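PDB 4L1M: E3 ubiquitin-protein ligase HERC2 from Homo sapiens, which probably transfers ubiquitin to substrate proteins as a HECT-type E3 ligase, its RCC1-like propeller domain likely serving in protein recognition. Local coordinates for residues A[180-192]-A[243-255]. Residues are numbered along the deposited sequence; the frame is centred on the assembly and turned at random.
With SO4 (sulfate ion), chain E.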
loop_
_atom_site.group_PDB
_atom_site.type_symbol
_atom_site.label_atom_id
_atom_site.label_comp_id
_atom_site.label_asym_id
_atom_site.label_seq_id
_atom_site.Cartn_x
_atom_site.Cartn_y
_atom_site.Cartn_z
ATOM N N GLY A 180 14.064 -7.686 10.133
ATOM C CA GLY A 180 13.271 -8.470 11.082
ATOM C C GLY A 180 12.954 -7.765 12.384
ATOM O O GLY A 180 12.232 -8.308 13.206
ATOM N N ASN A 181 13.477 -6.556 12.552
ATOM C CA ASN A 181 13.357 -5.816 13.806
ATOM C C ASN A 181 11.920 -5.781 14.308
ATOM O O ASN A 181 10.990 -5.540 13.529
ATOM C CB ASN A 181 13.840 -4.379 13.633
ATOM C CG ASN A 181 15.168 -4.301 12.941
ATOM O OD1 ASN A 181 15.245 -4.294 11.704
ATOM N ND2 ASN A 181 16.228 -4.249 13.725
ATOM N N TYR A 182 11.762 -6.028 15.605
ATOM C CA TYR A 182 10.476 -6.037 16.283
ATOM C C TYR A 182 9.499 -7.078 15.758
ATOM O O TYR A 182 8.293 -6.993 16.006
ATOM C CB TYR A 182 9.844 -4.641 16.280
ATOM C CG TYR A 182 10.684 -3.615 16.971
ATOM C CD1 TYR A 182 10.831 -3.645 18.354
ATOM C CD2 TYR A 182 11.337 -2.610 16.258
ATOM C CE1 TYR A 182 11.625 -2.713 19.019
ATOM C CE2 TYR A 182 12.137 -1.675 16.899
ATOM C CZ TYR A 182 12.281 -1.741 18.287
ATOM O OH TYR A 182 13.044 -0.821 18.969
ATOM N N GLY A 183 10.007 -8.079 15.052
ATOM C CA GLY A 183 9.190 -9.210 14.625
ATOM C C GLY A 183 8.267 -8.951 13.463
ATOM O O GLY A 183 7.305 -9.685 13.269
ATOM N N ARG A 184 8.565 -7.938 12.661
ATOM C CA ARG A 184 7.708 -7.561 11.541
ATOM C C ARG A 184 7.528 -8.658 10.499
ATOM O O ARG A 184 6.564 -8.637 9.752
ATOM C CB ARG A 184 8.242 -6.282 10.853
ATOM C CG ARG A 184 9.533 -6.464 10.056
ATOM C CD ARG A 184 10.169 -5.124 9.700
ATOM N NE ARG A 184 10.491 -4.393 10.916
ATOM C CZ ARG A 184 10.808 -3.109 11.000
ATOM N NH1 ARG A 184 11.044 -2.586 12.171
ATOM N NH2 ARG A 184 10.907 -2.364 9.944
ATOM N N LEU A 185 8.464 -9.585 10.410
ATOM C CA LEU A 185 8.338 -10.685 9.445
ATOM C C LEU A 185 7.382 -11.782 9.928
ATOM O O LEU A 185 6.864 -12.544 9.113
ATOM C CB LEU A 185 9.707 -11.295 9.130
ATOM C CG LEU A 185 10.765 -10.310 8.645
ATOM C CD1 LEU A 185 12.099 -11.001 8.470
ATOM C CD2 LEU A 185 10.343 -9.633 7.349
ATOM N N GLY A 186 7.155 -11.874 11.243
ATOM C CA GLY A 186 6.200 -12.849 11.798
ATOM C C GLY A 186 6.713 -14.277 12.017
ATOM O O GLY A 186 5.907 -15.200 12.133
ATOM N N HIS A 187 8.028 -14.469 12.103
ATOM C CA HIS A 187 8.576 -15.812 12.308
ATOM C C HIS A 187 9.083 -16.060 13.714
ATOM O O HIS A 187 9.937 -16.900 13.910
ATOM C CB HIS A 187 9.715 -16.083 11.321
ATOM C CG HIS A 187 9.374 -15.726 9.919
ATOM N ND1 HIS A 187 8.295 -16.279 9.260
ATOM C CD2 HIS A 187 9.945 -14.852 9.056
ATOM C CE1 HIS A 187 8.235 -15.778 8.044
ATOM N NE2 HIS A 187 9.217 -14.904 7.898
ATOM N N GLY A 188 8.581 -15.327 14.697
ATOM C CA GLY A 188 8.927 -15.602 16.102
ATOM C C GLY A 188 10.282 -15.104 16.569
ATOM O O GLY A 188 10.751 -15.487 17.620
ATOM N N SER A 189 10.922 -14.251 15.790
ATOM C CA SER A 189 12.195 -13.640 16.193
ATOM C C SER A 189 12.363 -12.306 15.467
ATOM O O SER A 189 11.487 -11.897 14.732
ATOM C CB SER A 189 13.371 -14.578 15.899
ATOM O OG SER A 189 13.792 -14.513 14.545
ATOM N N SER A 190 13.494 -11.662 15.678
ATOM C CA SER A 190 13.813 -10.396 15.046
ATOM C C SER A 190 14.843 -10.550 13.937
ATOM O O SER A 190 15.410 -9.557 13.491
ATOM C CB SER A 190 14.364 -9.421 16.098
ATOM O OG SER A 190 13.325 -8.904 16.905
ATOM N N GLU A 191 15.077 -11.786 13.493
ATOM C CA GLU A 191 16.140 -12.082 12.522
ATOM C C GLU A 191 15.779 -11.596 11.144
ATOM O O GLU A 191 14.650 -11.794 10.689
ATOM C CB GLU A 191 16.418 -13.585 12.471
ATOM C CG GLU A 191 16.827 -14.176 13.819
ATOM C CD GLU A 191 16.845 -15.690 13.849
ATOM O OE1 GLU A 191 16.331 -16.304 12.892
ATOM O OE2 GLU A 191 17.377 -16.258 14.830
ATOM N N ASP A 192 16.726 -10.931 10.486
ATOM C CA ASP A 192 16.564 -10.544 9.085
ATOM C C ASP A 192 16.458 -11.794 8.213
ATOM O O ASP A 192 16.950 -12.837 8.593
ATOM C CB ASP A 192 17.763 -9.709 8.625
ATOM C CG ASP A 192 17.812 -8.331 9.272
ATOM O OD1 ASP A 192 16.842 -7.942 9.968
ATOM O OD2 ASP A 192 18.818 -7.626 9.057
ATOM N N GLY A 243 -2.808 -1.193 24.562
ATOM C CA GLY A 243 -1.468 -0.966 25.024
ATOM C C GLY A 243 -0.473 -0.721 23.915
ATOM O O GLY A 243 -0.789 -0.157 22.858
ATOM N N SER A 244 0.755 -1.133 24.163
ATOM C CA SER A 244 1.777 -0.954 23.177
ATOM C C SER A 244 2.785 -2.108 23.085
ATOM O O SER A 244 3.861 -1.924 22.582
ATOM C CB SER A 244 2.464 0.375 23.457
ATOM O OG SER A 244 2.996 0.400 24.740
ATOM N N ASP A 245 2.401 -3.307 23.512
ATOM C CA ASP A 245 3.267 -4.493 23.409
ATOM C C ASP A 245 3.327 -4.993 21.968
ATOM O O ASP A 245 2.319 -5.010 21.263
ATOM C CB ASP A 245 2.732 -5.632 24.291
ATOM C CG ASP A 245 2.972 -5.402 25.768
ATOM O OD1 ASP A 245 3.628 -4.401 26.135
ATOM O OD2 ASP A 245 2.492 -6.227 26.574
ATOM N N GLY A 246 4.505 -5.385 21.529
ATOM C CA GLY A 246 4.671 -5.961 20.203
ATOM C C GLY A 246 4.474 -7.458 20.233
ATOM O O GLY A 246 4.285 -8.058 21.295
ATOM N N CYS A 247 4.542 -8.081 19.075
ATOM C CA CYS A 247 4.624 -9.524 19.031
ATOM C C CYS A 247 5.346 -9.953 17.772
ATOM O O CYS A 247 5.400 -9.199 16.777
ATOM C CB CYS A 247 3.230 -10.142 19.124
ATOM S SG CYS A 247 2.137 -9.841 17.731
ATOM N N LYS A 248 5.862 -11.177 17.794
ATOM C CA LYS A 248 6.727 -11.656 16.728
ATOM C C LYS A 248 6.122 -12.759 15.853
ATOM O O LYS A 248 6.790 -13.293 14.975
ATOM C CB LYS A 248 8.047 -12.084 17.342
ATOM C CG LYS A 248 8.683 -10.917 18.049
ATOM C CD LYS A 248 10.128 -11.133 18.394
ATOM C CE LYS A 248 10.526 -10.143 19.472
ATOM N NZ LYS A 248 11.999 -10.010 19.516
ATOM N N THR A 249 4.864 -13.096 16.108
ATOM C CA THR A 249 4.123 -14.046 15.278
ATOM C C THR A 249 2.701 -13.498 15.151
ATOM O O THR A 249 2.274 -12.723 16.006
ATOM C CB THR A 249 4.065 -15.427 15.925
ATOM O OG1 THR A 249 3.426 -15.304 17.186
ATOM C CG2 THR A 249 5.453 -15.972 16.155
ATOM N N PRO A 250 1.981 -13.867 14.080
ATOM C CA PRO A 250 0.636 -13.342 13.825
ATOM C C PRO A 250 -0.380 -13.612 14.925
ATOM O O PRO A 250 -0.439 -14.727 15.441
ATOM C CB PRO A 250 0.188 -14.105 12.578
ATOM C CG PRO A 250 1.446 -14.541 11.933
ATOM C CD PRO A 250 2.423 -14.791 13.031
ATOM N N LYS A 251 -1.158 -12.597 15.268
ATOM C CA LYS A 251 -2.175 -12.711 16.276
ATOM C C LYS A 251 -3.461 -12.044 15.794
ATOM O O LYS A 251 -3.418 -11.052 15.096
ATOM C CB LYS A 251 -1.695 -12.105 17.594
ATOM C CG LYS A 251 -0.609 -12.924 18.292
ATOM C CD LYS A 251 -0.227 -12.336 19.649
ATOM C CE LYS A 251 0.744 -13.226 20.444
ATOM N N LEU A 252 -4.589 -12.596 16.217
ATOM C CA LEU A 252 -5.885 -12.169 15.790
ATOM C C LEU A 252 -6.249 -10.806 16.354
ATOM O O LEU A 252 -5.962 -10.496 17.530
ATOM C CB LEU A 252 -6.921 -13.177 16.288
ATOM C CG LEU A 252 -8.358 -12.964 15.826
ATOM C CD1 LEU A 252 -8.476 -13.192 14.337
ATOM C CD2 LEU A 252 -9.297 -13.911 16.556
ATOM N N ILE A 253 -6.906 -9.997 15.538
ATOM C CA ILE A 253 -7.497 -8.774 16.029
ATOM C C ILE A 253 -8.935 -9.065 16.428
ATOM O O ILE A 253 -9.815 -9.101 15.585
ATOM C CB ILE A 253 -7.376 -7.647 15.010
ATOM C CG1 ILE A 253 -5.904 -7.407 14.686
ATOM C CG2 ILE A 253 -7.950 -6.357 15.589
ATOM C CD1 ILE A 253 -5.655 -6.326 13.646
ATOM N N GLU A 254 -9.142 -9.306 17.719
ATOM C CA GLU A 254 -10.399 -9.773 18.260
ATOM C C GLU A 254 -11.563 -8.778 18.057
ATOM O O GLU A 254 -12.701 -9.188 17.842
ATOM C CB GLU A 254 -10.246 -10.118 19.779
ATOM C CG GLU A 254 -9.202 -11.197 20.217
ATOM C CD GLU A 254 -7.740 -10.710 20.559
ATOM O OE1 GLU A 254 -7.545 -9.542 20.985
ATOM O OE2 GLU A 254 -6.764 -11.516 20.435
ATOM N N LYS A 255 -11.285 -7.485 18.033
ATOM C CA LYS A 255 -12.358 -6.485 17.781
ATOM C C LYS A 255 -12.920 -6.505 16.369
ATOM O O LYS A 255 -14.029 -6.032 16.154
ATOM C CB LYS A 255 -11.873 -5.076 18.060
ATOM C CG LYS A 255 -11.428 -4.875 19.492
ATOM C CD LYS A 255 -12.582 -4.845 20.462
ATOM C CE LYS A 255 -12.065 -4.758 21.889
ATOM N NZ LYS A 255 -13.213 -4.739 22.820
HETATM S S SO4 E . 5.291 -13.765 20.319
HETATM O O1 SO4 E . 3.973 -13.725 19.649
HETATM O O2 SO4 E . 5.663 -12.468 20.968
HETATM O O3 SO4 E . 5.154 -14.854 21.320
HETATM O O4 SO4 E . 6.381 -14.161 19.396
#
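Lys248 lies along the glycine-rich loop 180-192 as far as Ser190. CB sits 3.8 Å from Gly188 CA, with sulfate O4 also close to it. CG, anti to its own carbonyl carbon (chi1 -59°), passes over Gly183, 3.9 Å from Gly183 CA. From there the chain runs extended: CD lies against the backbone of Ser189, CE is 4.0 Å from Ser190 OG, and NZ ends in a hydrogen bond to Ser190 OG at 3.1 Å. At the other end of the residue, Gly188 N donates to Lys248 O over 2.7 Å, coming from above the carbonyl plane, while Gly186 CA adds a CH...O contact to that oxygen. Thr249 CG2 packs on Gly188 CA at 3.5 Å. Within the loop, Arg184 grips Asn181 O side-on, NE on a lone pair in the carbonyl plane and NH1 from above it. The contact joins neighbouring blades of the RCC1-type propeller: the loop links strands 174-178 and 196-198 of one, and Lys248 precedes outer strand 250-252 of the next. Its hold is largely backbone and aliphatic, plus one ammonium-hydroxyl bond between Lys248 NZ and Ser190 OG; the sulfate, probably from the crystallisation liquor, is held instead by Thr249 OG1 (3.0 Å to O1) and weakly by Lys248 N.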